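Local coordinates for protein Rubredoxin\:oxygen oxidoreductase (Desulfovibrio gigas, PDB 1E5D) that catalyses the four-electron reduction of dioxygen to two water molecules, using a diiron centre and a flavin mononucleotide cofactor, at residues T142-W147 with N199-Q204; P148-S153 with I162-F167; A189-Y194 with Y243-E248. One frame throughout, in Å; residues are numbered along the deposited sequence.

Interaction 1: residues T142-W147 with N199-Q204; sequences TRMLHW and NPYAPQ. With FMN (flavin mononucleotide), chain F; FEO (mu-oxo-diiron), chain D.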
loop_
_atom_site.group_PDB
_atom_site.type_symbol
_atom_site.label_atom_id
_atom_site.label_comp_id
_atom_site.label_asym_id
_atom_site.label_seq_id
_atom_site.Cartn_x
_atom_site.Cartn_y
_atom_site.Cartn_z
ATOM N N THR A 142 -26.983 1.896 -18.678
ATOM C CA THR A 142 -26.260 0.859 -17.959
ATOM C C THR A 142 -25.642 1.458 -16.701
ATOM O O THR A 142 -24.440 1.333 -16.482
ATOM C CB THR A 142 -25.173 0.224 -18.841
ATOM O OG1 THR A 142 -24.496 1.229 -19.609
ATOM C CG2 THR A 142 -25.796 -0.718 -19.864
ATOM N N ARG A 143 -26.485 2.111 -15.899
ATOM C CA ARG A 143 -26.034 2.758 -14.674
ATOM C C ARG A 143 -25.198 1.794 -13.825
ATOM O O ARG A 143 -25.509 0.604 -13.794
ATOM C CB ARG A 143 -27.207 3.308 -13.863
ATOM C CG ARG A 143 -28.388 3.769 -14.694
ATOM C CD ARG A 143 -28.663 5.257 -14.611
ATOM N NE ARG A 143 -29.806 5.596 -13.782
ATOM C CZ ARG A 143 -30.895 6.291 -14.059
ATOM N NH1 ARG A 143 -31.122 6.827 -15.251
ATOM N NH2 ARG A 143 -31.813 6.467 -13.108
ATOM N N MET A 144 -24.179 2.341 -13.183
ATOM C CA MET A 144 -23.190 1.697 -12.344
ATOM C C MET A 144 -22.407 0.612 -13.082
ATOM O O MET A 144 -21.933 -0.348 -12.484
ATOM C CB MET A 144 -23.825 1.087 -11.088
ATOM C CG MET A 144 -24.513 2.138 -10.220
ATOM S SD MET A 144 -23.691 3.739 -10.297
ATOM C CE MET A 144 -22.139 3.349 -9.491
ATOM N N LEU A 145 -22.276 0.784 -14.390
ATOM C CA LEU A 145 -21.419 -0.074 -15.197
ATOM C C LEU A 145 -20.449 0.773 -16.017
ATOM O O LEU A 145 -20.604 0.837 -17.241
ATOM C CB LEU A 145 -22.241 -0.954 -16.129
ATOM C CG LEU A 145 -23.105 -2.036 -15.484
ATOM C CD1 LEU A 145 -23.716 -2.924 -16.559
ATOM C CD2 LEU A 145 -22.303 -2.878 -14.506
ATOM N N HIS A 146 -19.483 1.413 -15.377
ATOM C CA HIS A 146 -19.234 1.330 -13.949
ATOM C C HIS A 146 -19.490 2.647 -13.234
ATOM O O HIS A 146 -19.202 2.781 -12.047
ATOM C CB HIS A 146 -17.774 0.920 -13.718
ATOM C CG HIS A 146 -16.854 1.956 -14.296
ATOM N ND1 HIS A 146 -16.279 2.961 -13.559
ATOM C CD2 HIS A 146 -16.426 2.126 -15.564
ATOM C CE1 HIS A 146 -15.526 3.708 -14.351
ATOM N NE2 HIS A 146 -15.599 3.222 -15.576
ATOM N N TRP A 147 -20.031 3.635 -13.930
ATOM C CA TRP A 147 -20.453 4.892 -13.315
ATOM C C TRP A 147 -21.952 5.103 -13.535
ATOM O O TRP A 147 -22.570 4.468 -14.390
ATOM C CB TRP A 147 -19.687 6.075 -13.892
ATOM C CG TRP A 147 -18.345 6.355 -13.311
ATOM C CD1 TRP A 147 -17.605 5.564 -12.479
ATOM C CD2 TRP A 147 -17.567 7.543 -13.533
ATOM N NE1 TRP A 147 -16.414 6.181 -12.163
ATOM C CE2 TRP A 147 -16.368 7.399 -12.801
ATOM C CE3 TRP A 147 -17.768 8.705 -14.276
ATOM C CZ2 TRP A 147 -15.382 8.384 -12.799
ATOM C CZ3 TRP A 147 -16.794 9.684 -14.276
ATOM C CH2 TRP A 147 -15.614 9.511 -13.539
ATOM N N ASN A 199 -16.561 -5.406 -10.877
ATOM C CA ASN A 199 -16.966 -6.404 -9.906
ATOM C C ASN A 199 -17.955 -5.939 -8.852
ATOM O O ASN A 199 -18.936 -6.641 -8.568
ATOM C CB ASN A 199 -15.740 -6.961 -9.164
ATOM C CG ASN A 199 -16.042 -8.389 -8.732
ATOM O OD1 ASN A 199 -15.932 -9.314 -9.536
ATOM N ND2 ASN A 199 -16.426 -8.534 -7.471
ATOM N N PRO A 200 -17.793 -4.790 -8.220
ATOM C CA PRO A 200 -18.795 -4.397 -7.213
ATOM C C PRO A 200 -20.195 -4.262 -7.806
ATOM O O PRO A 200 -21.172 -4.289 -7.049
ATOM C CB PRO A 200 -18.302 -3.037 -6.717
ATOM C CG PRO A 200 -17.390 -2.557 -7.801
ATOM C CD PRO A 200 -16.723 -3.797 -8.344
ATOM N N TYR A 201 -20.324 -4.125 -9.118
ATOM C CA TYR A 201 -21.625 -3.987 -9.769
ATOM C C TYR A 201 -21.998 -5.240 -10.546
ATOM O O TYR A 201 -22.567 -5.212 -11.630
ATOM C CB TYR A 201 -21.629 -2.754 -10.682
ATOM C CG TYR A 201 -20.996 -1.570 -9.976
ATOM C CD1 TYR A 201 -21.707 -0.888 -8.998
ATOM C CD2 TYR A 201 -19.708 -1.162 -10.289
ATOM C CE1 TYR A 201 -21.143 0.191 -8.347
ATOM C CE2 TYR A 201 -19.138 -0.084 -9.640
ATOM C CZ TYR A 201 -19.863 0.580 -8.676
ATOM O OH TYR A 201 -19.298 1.652 -8.024
ATOM N N ALA A 202 -21.655 -6.381 -9.961
ATOM C CA ALA A 202 -22.079 -7.673 -10.483
ATOM C C ALA A 202 -23.585 -7.716 -10.720
ATOM O O ALA A 202 -24.013 -8.069 -11.829
ATOM C CB ALA A 202 -21.612 -8.771 -9.527
ATOM N N PRO A 203 -24.435 -7.378 -9.757
ATOM C CA PRO A 203 -25.885 -7.454 -10.004
ATOM C C PRO A 203 -26.310 -6.602 -11.194
ATOM O O PRO A 203 -27.058 -7.061 -12.058
ATOM C CB PRO A 203 -26.527 -6.896 -8.735
ATOM C CG PRO A 203 -25.463 -6.875 -7.698
ATOM C CD PRO A 203 -24.143 -6.913 -8.393
ATOM N N GLN A 204 -25.844 -5.356 -11.239
ATOM C CA GLN A 204 -26.240 -4.517 -12.374
ATOM C C GLN A 204 -25.757 -5.173 -13.664
ATOM O O GLN A 204 -26.413 -5.102 -14.693
ATOM C CB GLN A 204 -25.693 -3.099 -12.262
ATOM C CG GLN A 204 -26.377 -2.278 -11.187
ATOM C CD GLN A 204 -25.858 -2.562 -9.794
ATOM O OE1 GLN A 204 -25.354 -3.641 -9.494
ATOM N NE2 GLN A 204 -25.976 -1.585 -8.902
HETATM N N1 FMN F . -17.317 8.030 -6.915
HETATM C C2 FMN F . -17.937 7.901 -5.747
HETATM O O2 FMN F . -18.580 8.794 -5.268
HETATM N N3 FMN F . -18.116 6.624 -5.159
HETATM C C4 FMN F . -17.433 5.524 -5.625
HETATM O O4 FMN F . -17.483 4.521 -4.946
HETATM C C4A FMN F . -16.461 5.763 -6.683
HETATM N N5 FMN F . -15.805 4.724 -7.255
HETATM C C5A FMN F . -14.965 4.992 -8.295
HETATM C C6 FMN F . -14.041 3.989 -8.678
HETATM C C7 FMN F . -13.302 4.139 -9.830
HETATM C C7M FMN F . -12.469 3.007 -10.372
HETATM C C8 FMN F . -13.194 5.431 -10.447
HETATM C C8M FMN F . -12.433 5.609 -11.737
HETATM C C9 FMN F . -14.035 6.464 -10.016
HETATM C C9A FMN F . -14.804 6.282 -8.863
HETATM N N10 FMN F . -15.599 7.331 -8.310
HETATM C C10 FMN F . -16.365 7.114 -7.236
HETATM C "C1'" FMN F . -15.549 8.664 -8.959
HETATM C "C2'" FMN F . -14.337 9.494 -8.478
HETATM O "O2'" FMN F . -14.462 9.691 -7.072
HETATM C "C3'" FMN F . -14.403 10.845 -9.168
HETATM O "O3'" FMN F . -14.071 10.643 -10.543
HETATM C "C4'" FMN F . -13.356 11.797 -8.566
HETATM O "O4'" FMN F . -13.468 13.103 -9.152
HETATM C "C5'" FMN F . -11.987 11.215 -8.890
HETATM O "O5'" FMN F . -10.914 12.116 -8.194
HETATM P P FMN F . -9.470 12.152 -8.646
HETATM O O1P FMN F . -8.736 12.879 -7.513
HETATM O O2P FMN F . -9.001 10.905 -9.040
HETATM O O3P FMN F . -9.359 13.008 -9.824
HETATM FE FE1 FEO D . -12.405 3.732 -19.656
HETATM FE FE2 FEO D . -14.393 4.175 -16.983
HETATM O O FEO D . -13.062 4.976 -18.617
HETATM O O HOH W 1 -13.166 5.070 -21.538
#
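The tight part of this contact is the ring of Y201 lodged between M144 and P200. M144 C lies over one face of the Y201 ring, toward its rim, and M144 O is only 2.9 Å from Y201 CG, close packing and not a hydrogen bond; P200 CB stands 4.2 Å from the opposite face, over the centre. The M144 side chain crosses the same ring obliquely. Its last torsion (chi3 -67°) folds CE back to 3.5 Å from Y201 CE1, and SD lies 5.4 Å from the Y201 centroid, a Met-aromatic contact 34° off the ring normal. The buried L145 brings CD2 to 3.9 Å from Y201 CB, the two side chains lying alongside and pointing opposite ways. This loop is one of the metal-binding loops of the metallo-beta-lactamase fold: a type II turn from T142 to L145 runs into a cis peptide before H146, whose NE2 binds the FE2 iron at 2.1 Å. FMN C9 lies at the edge of the W147 ring, 3.2 Å from W147 NE1. That flavin is held by hydrogen bonds from the second subunit, whose W347 also packs on M144 and Y201. The solvent side is formed by Q204 and R143. There the partly exposed Q204 gives mere van der Waals contact, NE2 to M144 CB at 4.1 Å, and the exposed R143 leads its guanidinium away from helix 202-214 to a salt bridge with E141.

Interaction 2: residues P148-S153 with I162-F167; sequences PDSMVS and ISNDIF. With FEO (mu-oxo-diiron), chain D.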
loop_
_atom_site.group_PDB
_atom_site.type_symbol
_atom_site.label_atom_id
_atom_site.label_comp_id
_atom_site.label_asym_id
_atom_site.label_seq_id
_atom_site.Cartn_x
_atom_site.Cartn_y
_atom_site.Cartn_z
ATOM N N PRO A 148 -22.584 5.994 -12.782
ATOM C CA PRO A 148 -24.005 6.259 -13.005
ATOM C C PRO A 148 -24.320 6.717 -14.426
ATOM O O PRO A 148 -25.422 6.428 -14.891
ATOM C CB PRO A 148 -24.315 7.411 -12.047
ATOM C CG PRO A 148 -23.230 7.386 -11.031
ATOM C CD PRO A 148 -22.021 6.783 -11.679
ATOM N N ASP A 149 -23.424 7.416 -15.106
ATOM C CA ASP A 149 -23.695 8.010 -16.408
ATOM C C ASP A 149 -23.611 7.015 -17.558
ATOM O O ASP A 149 -24.031 7.301 -18.678
ATOM C CB ASP A 149 -22.711 9.151 -16.696
ATOM C CG ASP A 149 -21.271 8.779 -16.397
ATOM O OD1 ASP A 149 -20.633 8.139 -17.259
ATOM O OD2 ASP A 149 -20.768 9.119 -15.305
ATOM N N SER A 150 -23.048 5.850 -17.284
ATOM C CA SER A 150 -22.845 4.823 -18.294
ATOM C C SER A 150 -24.094 4.495 -19.101
ATOM O O SER A 150 -25.185 4.241 -18.584
ATOM C CB SER A 150 -22.330 3.549 -17.603
ATOM O OG SER A 150 -22.175 2.491 -18.531
ATOM N N MET A 151 -23.926 4.473 -20.417
ATOM C CA MET A 151 -24.947 4.026 -21.344
ATOM C C MET A 151 -24.288 3.415 -22.572
ATOM O O MET A 151 -23.123 3.697 -22.842
ATOM C CB MET A 151 -25.859 5.174 -21.770
ATOM C CG MET A 151 -25.276 5.940 -22.947
ATOM S SD MET A 151 -26.377 7.241 -23.533
ATOM C CE MET A 151 -25.247 8.175 -24.557
ATOM N N VAL A 152 -25.011 2.579 -23.311
ATOM C CA VAL A 152 -24.379 1.966 -24.483
ATOM C C VAL A 152 -25.194 2.269 -25.730
ATOM O O VAL A 152 -26.340 2.716 -25.631
ATOM C CB VAL A 152 -24.201 0.455 -24.278
ATOM C CG1 VAL A 152 -23.506 0.189 -22.944
ATOM C CG2 VAL A 152 -25.539 -0.266 -24.325
ATOM N N SER A 153 -24.609 2.036 -26.905
ATOM C CA SER A 153 -25.289 2.383 -28.148
ATOM C C SER A 153 -25.436 1.170 -29.055
ATOM O O SER A 153 -24.491 0.428 -29.282
ATOM C CB SER A 153 -24.554 3.485 -28.910
ATOM O OG SER A 153 -24.814 4.741 -28.312
ATOM N N ILE A 162 -21.852 -0.553 -29.261
ATOM C CA ILE A 162 -20.784 0.318 -28.788
ATOM C C ILE A 162 -20.970 0.542 -27.287
ATOM O O ILE A 162 -21.890 1.285 -26.946
ATOM C CB ILE A 162 -20.777 1.643 -29.563
ATOM C CG1 ILE A 162 -20.777 1.462 -31.087
ATOM C CG2 ILE A 162 -19.613 2.516 -29.111
ATOM C CD1 ILE A 162 -20.982 2.724 -31.890
ATOM N N SER A 163 -20.147 -0.100 -26.467
ATOM C CA SER A 163 -20.371 -0.365 -25.062
ATOM C C SER A 163 -19.551 0.396 -24.034
ATOM O O SER A 163 -19.569 -0.012 -22.859
ATOM C CB SER A 163 -20.084 -1.866 -24.790
ATOM O OG SER A 163 -18.836 -2.182 -25.378
ATOM N N ASN A 164 -18.853 1.458 -24.379
ATOM C CA ASN A 164 -17.970 2.174 -23.454
ATOM C C ASN A 164 -17.025 1.192 -22.761
ATOM O O ASN A 164 -16.412 0.369 -23.448
ATOM C CB ASN A 164 -18.737 3.064 -22.502
ATOM C CG ASN A 164 -19.481 2.574 -21.301
ATOM O OD1 ASN A 164 -18.848 2.287 -20.273
ATOM N ND2 ASN A 164 -20.801 2.475 -21.370
ATOM N N ASP A 165 -16.803 1.282 -21.463
ATOM C CA ASP A 165 -15.840 0.424 -20.794
ATOM C C ASP A 165 -16.281 -1.032 -20.751
ATOM O O ASP A 165 -15.470 -1.945 -20.612
ATOM C CB ASP A 165 -15.625 0.922 -19.359
ATOM C CG ASP A 165 -14.803 2.188 -19.274
ATOM O OD1 ASP A 165 -13.882 2.374 -20.097
ATOM O OD2 ASP A 165 -15.075 3.018 -18.371
ATOM N N ILE A 166 -17.582 -1.292 -20.843
ATOM C CA ILE A 166 -18.084 -2.663 -20.741
ATOM C C ILE A 166 -17.502 -3.534 -21.847
ATOM O O ILE A 166 -17.543 -3.165 -23.028
ATOM C CB ILE A 166 -19.626 -2.657 -20.792
ATOM C CG1 ILE A 166 -20.227 -1.636 -19.819
ATOM C CG2 ILE A 166 -20.233 -4.032 -20.577
ATOM C CD1 ILE A 166 -21.683 -1.324 -20.085
ATOM N N PHE A 167 -16.970 -4.681 -21.443
ATOM C CA PHE A 167 -16.378 -5.661 -22.344
ATOM C C PHE A 167 -14.969 -5.226 -22.732
ATOM O O PHE A 167 -14.272 -5.904 -23.487
ATOM C CB PHE A 167 -17.218 -5.880 -23.611
ATOM C CG PHE A 167 -18.619 -6.375 -23.275
ATOM C CD1 PHE A 167 -18.782 -7.570 -22.588
ATOM C CD2 PHE A 167 -19.739 -5.651 -23.643
ATOM C CE1 PHE A 167 -20.044 -8.034 -22.268
ATOM C CE2 PHE A 167 -21.002 -6.110 -23.321
ATOM C CZ PHE A 167 -21.155 -7.299 -22.634
HETATM FE FE1 FEO D . -12.405 3.732 -19.656
HETATM FE FE2 FEO D . -14.393 4.175 -16.983
HETATM O O FEO D . -13.062 4.976 -18.617
HETATM O O HOH W 1 -13.166 5.070 -21.538
#
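N164 grips segment 148-153 from a positive-phi conformation (phi 51°, psi -136°), as at the first central position of a type II' turn and uncommon for a residue with a side chain. Its ND2 donates twice, to S150 OG at 3.2 Å and to M151 O at 3.0 Å, so that both amide hydrogens are used there. The second bond does not follow the carbonyl plane: ND2 lies 56° above the plane at M151 O. S150 OG, anti to its backbone N, also hydrogen-bonds with L145 O and T142 OG1. The other branch of the same amide, OD1, receives D165 N at 2.6 Å, again from above the carbonyl plane. N164 probably acts as a second-shell residue, linking the backbone beside D165 to S150 and M151. D165 itself bridges the diiron centre, OD1 to FE1 at 2.1 Å and OD2 to FE2 at 1.9 Å, the shared carboxylate of this flavodiiron version of the metallo-beta-lactamase fold. N164 and D165 are the two central residues of the type II' turn, which runs from S163 to I166 and carries D165, the metal ligand, at the end of the hairpin 151-155/160-164. At S153 and I162, farther from the turn, regular sheet bonding takes over: the two form an antiparallel hydrogen-bonded pair, with S153 N to I162 O and I162 N to S153 O both 2.8 Å. V152 CG1 meets I166 CD1 at 3.7 Å, the two side chains crossing at about a right angle, and S163 OG donates to I166 O at 2.9 Å.

Interaction 3: residues A189-Y194 with Y243-E248; sequences AMREYY and YVEYAE. With OXY (oxygen molecule), chain E.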
loop_
_atom_site.group_PDB
_atom_site.type_symbol
_atom_site.label_atom_id
_atom_site.label_comp_id
_atom_site.label_asym_id
_atom_site.label_seq_id
_atom_site.Cartn_x
_atom_site.Cartn_y
_atom_site.Cartn_z
ATOM N N ALA A 189 -7.351 -10.979 -19.882
ATOM C CA ALA A 189 -7.440 -9.520 -19.809
ATOM C C ALA A 189 -8.865 -9.052 -19.555
ATOM O O ALA A 189 -9.125 -8.022 -18.928
ATOM C CB ALA A 189 -6.897 -8.906 -21.090
ATOM N N MET A 190 -9.838 -9.821 -20.053
ATOM C CA MET A 190 -11.216 -9.409 -19.793
ATOM C C MET A 190 -11.546 -9.509 -18.311
ATOM O O MET A 190 -12.165 -8.628 -17.720
ATOM C CB MET A 190 -12.182 -10.276 -20.585
ATOM C CG MET A 190 -12.188 -9.945 -22.074
ATOM S SD MET A 190 -13.156 -11.211 -22.932
ATOM C CE MET A 190 -14.752 -10.899 -22.168
ATOM N N ARG A 191 -11.108 -10.626 -17.748
ATOM C CA ARG A 191 -11.361 -10.875 -16.330
ATOM C C ARG A 191 -10.584 -9.853 -15.510
ATOM O O ARG A 191 -11.128 -9.276 -14.565
ATOM C CB ARG A 191 -11.000 -12.314 -15.993
ATOM C CG ARG A 191 -10.717 -12.640 -14.541
ATOM C CD ARG A 191 -10.659 -14.152 -14.306
ATOM N NE ARG A 191 -11.901 -14.622 -13.686
ATOM C CZ ARG A 191 -12.734 -15.493 -14.234
ATOM N NH1 ARG A 191 -12.458 -16.006 -15.426
ATOM N NH2 ARG A 191 -13.835 -15.848 -13.588
ATOM N N GLU A 192 -9.325 -9.618 -15.893
ATOM C CA GLU A 192 -8.522 -8.671 -15.122
ATOM C C GLU A 192 -9.212 -7.314 -15.120
ATOM O O GLU A 192 -9.260 -6.600 -14.129
ATOM C CB GLU A 192 -7.109 -8.545 -15.678
ATOM C CG GLU A 192 -6.280 -9.810 -15.503
ATOM C CD GLU A 192 -4.824 -9.599 -15.880
ATOM O OE1 GLU A 192 -4.547 -8.563 -16.527
ATOM O OE2 GLU A 192 -3.989 -10.461 -15.521
ATOM N N TYR A 193 -9.759 -6.991 -16.289
ATOM C CA TYR A 193 -10.502 -5.745 -16.391
ATOM C C TYR A 193 -11.762 -5.811 -15.539
ATOM O O TYR A 193 -12.013 -4.928 -14.713
ATOM C CB TYR A 193 -10.833 -5.437 -17.858
ATOM C CG TYR A 193 -11.469 -4.061 -17.938
ATOM C CD1 TYR A 193 -10.672 -2.927 -17.928
ATOM C CD2 TYR A 193 -12.846 -3.908 -18.006
ATOM C CE1 TYR A 193 -11.243 -1.670 -17.995
ATOM C CE2 TYR A 193 -13.425 -2.652 -18.072
ATOM C CZ TYR A 193 -12.615 -1.540 -18.067
ATOM O OH TYR A 193 -13.170 -0.283 -18.129
ATOM N N TYR A 194 -12.573 -6.857 -15.709
ATOM C CA TYR A 194 -13.791 -6.963 -14.917
ATOM C C TYR A 194 -13.490 -6.925 -13.421
ATOM O O TYR A 194 -14.127 -6.181 -12.673
ATOM C CB TYR A 194 -14.579 -8.255 -15.220
ATOM C CG TYR A 194 -15.958 -8.248 -14.594
ATOM C CD1 TYR A 194 -17.031 -7.707 -15.293
ATOM C CD2 TYR A 194 -16.211 -8.763 -13.326
ATOM C CE1 TYR A 194 -18.298 -7.686 -14.744
ATOM C CE2 TYR A 194 -17.472 -8.745 -12.768
ATOM C CZ TYR A 194 -18.518 -8.205 -13.483
ATOM O OH TYR A 194 -19.785 -8.174 -12.947
ATOM N N TYR A 243 -19.090 -12.245 -19.114
ATOM C CA TYR A 243 -19.509 -11.220 -18.162
ATOM C C TYR A 243 -20.487 -11.800 -17.152
ATOM O O TYR A 243 -20.414 -11.501 -15.962
ATOM C CB TYR A 243 -20.124 -10.000 -18.873
ATOM C CG TYR A 243 -19.088 -8.894 -18.929
ATOM C CD1 TYR A 243 -17.810 -9.227 -19.375
ATOM C CD2 TYR A 243 -19.348 -7.590 -18.556
ATOM C CE1 TYR A 243 -16.821 -8.267 -19.450
ATOM C CE2 TYR A 243 -18.350 -6.628 -18.628
ATOM C CZ TYR A 243 -17.090 -6.973 -19.074
ATOM O OH TYR A 243 -16.081 -6.032 -19.154
ATOM N N VAL A 244 -21.388 -12.637 -17.666
ATOM C CA VAL A 244 -22.329 -13.331 -16.790
ATOM C C VAL A 244 -21.565 -14.194 -15.794
ATOM O O VAL A 244 -21.781 -14.159 -14.594
ATOM C CB VAL A 244 -23.309 -14.196 -17.599
ATOM C CG1 VAL A 244 -24.170 -15.042 -16.669
ATOM C CG2 VAL A 244 -24.176 -13.324 -18.491
ATOM N N GLU A 245 -20.640 -14.988 -16.302
ATOM C CA GLU A 245 -19.753 -15.780 -15.461
ATOM C C GLU A 245 -18.966 -14.906 -14.494
ATOM O O GLU A 245 -18.860 -15.202 -13.300
ATOM C CB GLU A 245 -18.798 -16.571 -16.349
ATOM C CG GLU A 245 -17.806 -17.460 -15.622
ATOM C CD GLU A 245 -16.948 -18.231 -16.618
ATOM O OE1 GLU A 245 -17.439 -18.431 -17.754
ATOM O OE2 GLU A 245 -15.817 -18.622 -16.263
ATOM N N TYR A 246 -18.389 -13.810 -14.993
ATOM C CA TYR A 246 -17.661 -12.935 -14.079
ATOM C C TYR A 246 -18.589 -12.435 -12.976
ATOM O O TYR A 246 -18.202 -12.450 -11.809
ATOM C CB TYR A 246 -17.023 -11.736 -14.795
ATOM C CG TYR A 246 -16.010 -12.127 -15.848
ATOM C CD1 TYR A 246 -15.342 -13.345 -15.738
ATOM C CD2 TYR A 246 -15.722 -11.315 -16.936
ATOM C CE1 TYR A 246 -14.409 -13.740 -16.678
ATOM C CE2 TYR A 246 -14.791 -11.708 -17.882
ATOM C CZ TYR A 246 -14.140 -12.918 -17.747
ATOM O OH TYR A 246 -13.212 -13.339 -18.670
ATOM N N ALA A 247 -19.786 -11.986 -13.337
ATOM C CA ALA A 247 -20.680 -11.405 -12.340
ATOM C C ALA A 247 -21.206 -12.452 -11.367
ATOM O O ALA A 247 -21.569 -12.118 -10.234
ATOM C CB ALA A 247 -21.850 -10.699 -13.015
ATOM N N GLU A 248 -21.265 -13.711 -11.803
ATOM C CA GLU A 248 -21.840 -14.759 -10.955
ATOM C C GLU A 248 -20.863 -15.187 -9.867
ATOM O O GLU A 248 -21.314 -15.572 -8.786
ATOM C CB GLU A 248 -22.316 -15.951 -11.794
ATOM C CG GLU A 248 -23.824 -15.978 -11.969
ATOM C CD GLU A 248 -24.333 -16.818 -13.115
ATOM O OE1 GLU A 248 -23.556 -17.570 -13.740
ATOM O OE2 GLU A 248 -25.549 -16.736 -13.409
HETATM O O1 OXY E . -12.112 2.706 -17.284
HETATM O O2 OXY E . -11.729 2.801 -16.151
HETATM O O HOH W 2 -13.798 -7.020 -19.582
HETATM O O HOH W 3 -15.735 -14.554 -11.633
#
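Helix segments 189-194 and 243-248 run in roughly the same direction, 44° apart with axes approaching to 10.7 Å, and come nearest at R191 and Y246. An aromatic cluster of Y194, Y243 and Y246 fills the space between them. Y194 has CG anti to the backbone N (chi1 -170°) and turns its ring edge to the face of Y243, a T-shaped pair with centroids 5.0 Å apart and planes at 76°. One face of Y194 is covered by Y246, whose CB lies 3.6 Å from the Y194 centroid in a CH-pi contact. The Y246 ring takes R191 CA over its own face, 4.1 Å from the Y246 centroid, while R191 NH1 comes to 3.2 Å from Y246 CE1, which lies over a face of the guanidinium. The polar ends find partners just outside: E187 pairs with both R191 NH1 and Y246 OH, T205 with Y194 OH. Y243 OH accepts F167 N and donates to a water that in turn donates a hydrogen bond to M190 O at 3.0 Å. Y193 leads to the diiron pocket, its ring edge turned to the bound oxygen molecule, with a weak hydrogen bond of 3.3 Å from Y193 OH to OXY O1.

Overall arrangement
Along the chain, strand 136-141 gives way to 142-147, and 148-153 follows at once. Interaction 2 closes first, within the hairpin 151-155/160-164, its two segments separated by eight residues; it lies wholly within the larger loop that interaction 1 closes at 199-204. Interaction 3 opens at 189-194, on the helix inside that loop, and closes beyond it at 243-248, so interactions 1 and 3 cross, whereas 2 and 3 follow in series. H146 of interaction 1 and D165 of interaction 2 share an iron. The segment after strand 160-164, at the end of the hairpin beside the diiron site, is tied to helix 233-248, which interaction 3 packs on helix 183-198, with 202-214 bound in through interaction 1.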